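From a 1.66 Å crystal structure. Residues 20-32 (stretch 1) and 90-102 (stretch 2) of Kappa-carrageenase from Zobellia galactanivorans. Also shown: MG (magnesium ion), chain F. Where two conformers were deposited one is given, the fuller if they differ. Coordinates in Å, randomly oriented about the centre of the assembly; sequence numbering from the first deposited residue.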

# COMPACT_ATOMS: atom_id res chain seq x y z
N GLN A 20 -5.96 25.49 3.13
CA GLN A 20 -7.36 25.14 3.32
C GLN A 20 -7.54 23.77 2.68
O GLN A 20 -6.99 23.55 1.60
N TRP A 21 -8.31 22.90 3.32
CA TRP A 21 -8.46 21.51 2.77
C TRP A 21 -9.91 21.17 2.55
O TRP A 21 -10.72 21.35 3.47
N THR A 22 -10.26 20.65 1.38
CA THR A 22 -11.63 20.22 1.03
C THR A 22 -11.70 18.73 0.80
O THR A 22 -10.91 18.16 0.02
N ILE A 23 -12.57 18.07 1.56
CA ILE A 23 -12.66 16.64 1.44
C ILE A 23 -13.19 16.25 0.06
O ILE A 23 -14.01 17.01 -0.54
N LYS A 24 -12.65 15.13 -0.49
CA LYS A 24 -13.01 14.63 -1.81
C LYS A 24 -13.67 13.27 -1.60
O LYS A 24 -12.98 12.26 -1.34
N TRP A 25 -15.02 13.26 -1.61
CA TRP A 25 -15.77 12.04 -1.44
C TRP A 25 -15.50 10.95 -2.46
O TRP A 25 -15.64 9.80 -2.12
N SER A 26 -14.95 11.28 -3.65
CA SER A 26 -14.61 10.22 -4.61
C SER A 26 -13.52 9.27 -4.19
O SER A 26 -13.34 8.22 -4.83
N ALA A 27 -12.78 9.57 -3.11
CA ALA A 27 -11.91 8.51 -2.61
C ALA A 27 -11.90 8.56 -1.10
O ALA A 27 -10.90 8.21 -0.44
N SER A 28 -13.01 9.03 -0.51
CA SER A 28 -13.13 8.99 0.95
C SER A 28 -14.27 8.10 1.34
O SER A 28 -15.32 8.08 0.66
N ASP A 29 -14.09 7.36 2.44
CA ASP A 29 -15.13 6.41 2.81
C ASP A 29 -14.96 6.14 4.31
O ASP A 29 -13.83 5.78 4.75
N GLU A 30 -16.03 6.31 5.08
CA GLU A 30 -16.01 5.95 6.56
C GLU A 30 -16.46 4.51 6.78
O GLU A 30 -16.46 4.02 7.93
N PHE A 31 -16.80 3.83 5.68
CA PHE A 31 -17.16 2.38 5.77
C PHE A 31 -18.30 2.09 6.73
O PHE A 31 -18.35 1.02 7.34
N ASN A 32 -19.20 3.05 6.81
CA ASN A 32 -20.40 2.87 7.66
C ASN A 32 -21.43 2.00 6.98
O ASN A 32 -22.27 1.47 7.68
N ILE A 90 -8.64 -5.59 -1.90
CA ILE A 90 -8.04 -4.30 -2.25
C ILE A 90 -9.13 -3.27 -2.46
O ILE A 90 -10.11 -3.60 -3.10
N PHE A 91 -8.99 -2.08 -1.86
CA PHE A 91 -9.77 -0.94 -2.25
C PHE A 91 -8.92 -0.04 -3.12
O PHE A 91 -7.87 0.47 -2.65
N LYS A 92 -9.29 0.09 -4.39
CA LYS A 92 -8.57 0.99 -5.37
C LYS A 92 -9.56 2.00 -5.89
O LYS A 92 -10.59 1.63 -6.49
N SER A 93 -9.31 3.29 -5.64
CA SER A 93 -10.29 4.28 -6.13
C SER A 93 -10.36 4.32 -7.68
O SER A 93 -9.31 4.28 -8.38
N TYR A 94 -11.56 4.49 -8.22
CA TYR A 94 -11.58 4.83 -9.64
C TYR A 94 -10.95 6.21 -9.88
O TYR A 94 -10.27 6.43 -10.92
N GLN A 95 -11.21 7.14 -8.99
CA GLN A 95 -10.75 8.54 -9.16
C GLN A 95 -9.21 8.64 -8.94
O GLN A 95 -8.70 8.02 -7.99
N LYS A 96 -8.53 9.41 -9.78
CA LYS A 96 -7.05 9.65 -9.60
C LYS A 96 -6.82 11.02 -9.02
O LYS A 96 -7.64 11.96 -9.22
N PHE A 97 -5.69 11.18 -8.32
CA PHE A 97 -5.35 12.47 -7.76
C PHE A 97 -3.84 12.64 -7.92
O PHE A 97 -3.13 11.71 -8.06
N THR A 98 -3.35 13.85 -7.79
CA THR A 98 -1.86 14.00 -7.84
C THR A 98 -1.47 14.61 -6.50
O THR A 98 -0.93 13.89 -5.62
N TYR A 99 -1.89 15.82 -6.28
CA TYR A 99 -1.45 16.48 -5.06
C TYR A 99 -2.63 16.51 -4.08
O TYR A 99 -3.74 16.48 -4.49
N GLY A 100 -2.39 16.56 -2.78
CA GLY A 100 -3.48 16.56 -1.83
C GLY A 100 -2.99 15.97 -0.52
O GLY A 100 -1.77 15.83 -0.31
N TYR A 101 -3.94 15.62 0.33
CA TYR A 101 -3.63 14.92 1.55
C TYR A 101 -4.40 13.62 1.62
O TYR A 101 -5.61 13.61 1.33
N PHE A 102 -3.71 12.53 2.02
CA PHE A 102 -4.31 11.18 2.00
C PHE A 102 -4.16 10.52 3.37
O PHE A 102 -2.99 10.46 3.87

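The two stretches, at least 60 residues apart in sequence wherever they touch, bury 426 Å² between them, and no direct hydrogen bond crosses the contact; side-chain packing and one water hold it together.

Aromatic contacts lie toward its two ends. Trp21 (chi1 m, chi2 97°) points toward stretch 2 and lays its six-membered ring beside the strand at Gly100 and Tyr101. Trp21 CZ3 lies 3.7 Å from Tyr101 CB and 3.8 Å from Gly100 C. Tyr101 (chi1 t) points toward stretch 1 at CA-to-CB, though its end leads away; the edge of its ring faces the six-membered ring of Trp21, centroids 5.8 Å apart and planes at 74°. Tyr101 CB also makes an off-centre CH-pi contact, 4.2 Å from the centroid of the six-membered ring of Trp21. At the other end, Phe31 and Phe91, both m, meet obliquely: Phe31 CE1 lies 3.6 Å from Phe91 CZ, over one face of the Phe91 ring.

Between these pairs, Phe97 (m) gathers the apolar contacts of the Lys24–Ala27 turn. Ala27 CB packs 3.4 Å from Phe97 CE2 and 3.9 Å from Ser93 CB, while Lys24 CB sits 3.9 Å from Phe97 CE1. The Lys24 side chain, m through chi3, then carries its amine away.

Some polar side chains bond within their own stretch; several others find partners elsewhere in the structure. Ser28 OG donates to Lys24 O (2.7 Å), bracing the turn, and Ser93 OG (chi1 p) donates to Gln95 O (2.7 Å) across the corner. Ser26 (p) instead rests its OG against Gln95 CG at 3.6 Å. Water 1 bridges the backbones, donating to Ser26 O (2.5 Å) and accepting from Gln95 N (3.1 Å).

Away from the contact, Glu30 O binds MG at 2.2 Å; water 2, 2.4 Å from MG, donates to Asn32 OD1 (2.4 Å).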

# COMPACT_ATOMS: atom_id res chain seq x y z
CB GLN A 20 -8.24 26.06 2.50
CG GLN A 20 -8.25 27.49 3.00
CD GLN A 20 -9.08 27.68 4.27
OE1 GLN A 20 -10.14 27.05 4.47
NE2 GLN A 20 -8.62 28.59 5.12
CB TRP A 21 -7.84 20.50 3.74
CG TRP A 21 -6.37 20.73 3.94
CD1 TRP A 21 -5.74 21.43 4.99
CD2 TRP A 21 -5.31 20.25 3.05
NE1 TRP A 21 -4.36 21.43 4.80
CE2 TRP A 21 -4.04 20.72 3.64
CE3 TRP A 21 -5.31 19.50 1.87
CZ2 TRP A 21 -2.83 20.43 3.06
CZ3 TRP A 21 -4.06 19.19 1.29
CH2 TRP A 21 -2.87 19.65 1.88
CB THR A 22 -12.13 20.94 -0.24
OG1 THR A 22 -12.08 22.35 0.07
CG2 THR A 22 -13.57 20.55 -0.48
CB ILE A 23 -13.46 16.02 2.59
CG1 ILE A 23 -13.00 14.53 2.72
CG2 ILE A 23 -14.96 16.34 2.38
CD1 ILE A 23 -12.97 13.91 4.10
CB LYS A 24 -11.75 14.55 -2.69
CG LYS A 24 -11.08 15.92 -2.94
CD LYS A 24 -12.00 17.04 -3.44
CE LYS A 24 -12.25 16.98 -4.93
NZ LYS A 24 -12.76 18.32 -5.32
CB TRP A 25 -17.26 12.36 -1.28
CG TRP A 25 -17.45 12.94 0.09
CD1 TRP A 25 -17.68 14.31 0.46
CD2 TRP A 25 -17.33 12.20 1.35
NE1 TRP A 25 -17.75 14.42 1.81
CE2 TRP A 25 -17.52 13.19 2.43
CE3 TRP A 25 -17.10 10.83 1.70
CZ2 TRP A 25 -17.52 12.82 3.77
CZ3 TRP A 25 -17.04 10.49 3.08
CH2 TRP A 25 -17.26 11.45 4.08
CB SER A 26 -14.24 10.82 -5.97
OG SER A 26 -13.25 11.79 -5.69
CB ALA A 27 -10.43 8.65 -3.12
CB SER A 28 -13.39 10.39 1.53
OG SER A 28 -12.40 11.32 1.14
CB ASP A 29 -14.96 5.12 1.98
CG ASP A 29 -16.27 4.27 1.88
OD1 ASP A 29 -17.04 4.21 2.90
OD2 ASP A 29 -16.43 3.64 0.80
CB GLU A 30 -16.97 6.85 7.33
CG GLU A 30 -16.67 8.33 7.17
CD GLU A 30 -15.34 8.77 7.75
OE1 GLU A 30 -15.04 8.34 8.91
OE2 GLU A 30 -14.62 9.65 7.12
CB PHE A 31 -15.94 1.53 6.12
CG PHE A 31 -14.85 1.62 5.04
CD1 PHE A 31 -15.13 1.31 3.71
CD2 PHE A 31 -13.59 2.15 5.38
CE1 PHE A 31 -14.13 1.44 2.74
CE2 PHE A 31 -12.60 2.32 4.37
CZ PHE A 31 -12.89 1.99 3.07
CB ASN A 32 -20.93 4.25 7.92
CG ASN A 32 -20.18 4.89 9.07
OD1 ASN A 32 -19.60 4.16 9.95
ND2 ASN A 32 -20.17 6.16 9.12
CB ILE A 90 -7.10 -4.38 -3.46
CG1 ILE A 90 -6.63 -2.96 -3.90
CG2 ILE A 90 -7.76 -5.12 -4.66
CD1 ILE A 90 -5.42 -3.00 -4.87
CB PHE A 91 -10.18 -0.09 -1.02
CG PHE A 91 -11.25 -0.71 -0.20
CD1 PHE A 91 -12.58 -0.66 -0.61
CD2 PHE A 91 -10.94 -1.31 0.99
CE1 PHE A 91 -13.59 -1.25 0.17
CE2 PHE A 91 -11.96 -1.85 1.78
CZ PHE A 91 -13.29 -1.83 1.36
CB LYS A 92 -7.97 0.20 -6.49
CG LYS A 92 -7.20 1.16 -7.45
CD LYS A 92 -6.75 0.34 -8.69
CE LYS A 92 -6.15 1.41 -9.64
NZ LYS A 92 -5.71 0.66 -10.89
CB SER A 93 -10.04 5.69 -5.58
OG SER A 93 -8.77 6.19 -6.05
CB TYR A 94 -13.00 4.81 -10.20
CG TYR A 94 -13.42 3.43 -10.54
CD1 TYR A 94 -13.10 2.86 -11.75
CD2 TYR A 94 -14.17 2.69 -9.64
CE1 TYR A 94 -13.51 1.56 -12.04
CE2 TYR A 94 -14.57 1.41 -9.92
CZ TYR A 94 -14.23 0.84 -11.10
OH TYR A 94 -14.59 -0.42 -11.35
CB GLN A 95 -11.47 9.48 -8.19
CG GLN A 95 -11.07 10.92 -8.36
CD GLN A 95 -11.37 11.49 -9.68
OE1 GLN A 95 -12.48 11.28 -10.23
NE2 GLN A 95 -10.40 12.21 -10.25
CB LYS A 96 -6.36 9.60 -10.99
CG LYS A 96 -6.35 8.17 -11.55
CD LYS A 96 -5.83 8.23 -13.00
CE LYS A 96 -6.01 6.86 -13.71
NZ LYS A 96 -4.96 5.88 -13.30
CB PHE A 97 -5.57 12.45 -6.20
CG PHE A 97 -6.98 12.20 -5.81
CD1 PHE A 97 -7.84 13.27 -5.55
CD2 PHE A 97 -7.47 10.87 -5.75
CE1 PHE A 97 -9.18 13.00 -5.21
CE2 PHE A 97 -8.78 10.60 -5.42
CZ PHE A 97 -9.63 11.67 -5.15
CB THR A 98 -1.41 14.86 -9.04
OG1 THR A 98 -1.92 14.34 -10.28
CG2 THR A 98 0.20 14.84 -9.11
CB TYR A 99 -1.04 17.89 -5.34
CG TYR A 99 0.05 17.99 -6.33
CD1 TYR A 99 1.20 17.20 -6.26
CD2 TYR A 99 -0.02 18.98 -7.30
CE1 TYR A 99 2.18 17.29 -7.25
CE2 TYR A 99 0.97 19.11 -8.25
CZ TYR A 99 2.07 18.26 -8.21
OH TYR A 99 3.04 18.41 -9.20
CB TYR A 101 -4.03 15.81 2.76
CG TYR A 101 -3.39 15.43 4.10
CD1 TYR A 101 -2.33 16.18 4.59
CD2 TYR A 101 -3.91 14.38 4.87
CE1 TYR A 101 -1.74 15.82 5.79
CE2 TYR A 101 -3.27 13.99 6.03
CZ TYR A 101 -2.23 14.77 6.50
OH TYR A 101 -1.64 14.45 7.72
CB PHE A 102 -3.61 10.32 0.94
CG PHE A 102 -3.50 11.03 -0.39
CD1 PHE A 102 -4.46 10.79 -1.38
CD2 PHE A 102 -2.51 11.98 -0.67
CE1 PHE A 102 -4.47 11.54 -2.55
CE2 PHE A 102 -2.45 12.67 -1.89
CZ PHE A 102 -3.45 12.43 -2.85
MG MG F . -15.49 3.61 9.91
O HOH W 1 -13.44 6.83 -6.93
O HOH W 2 -17.46 4.30 11.10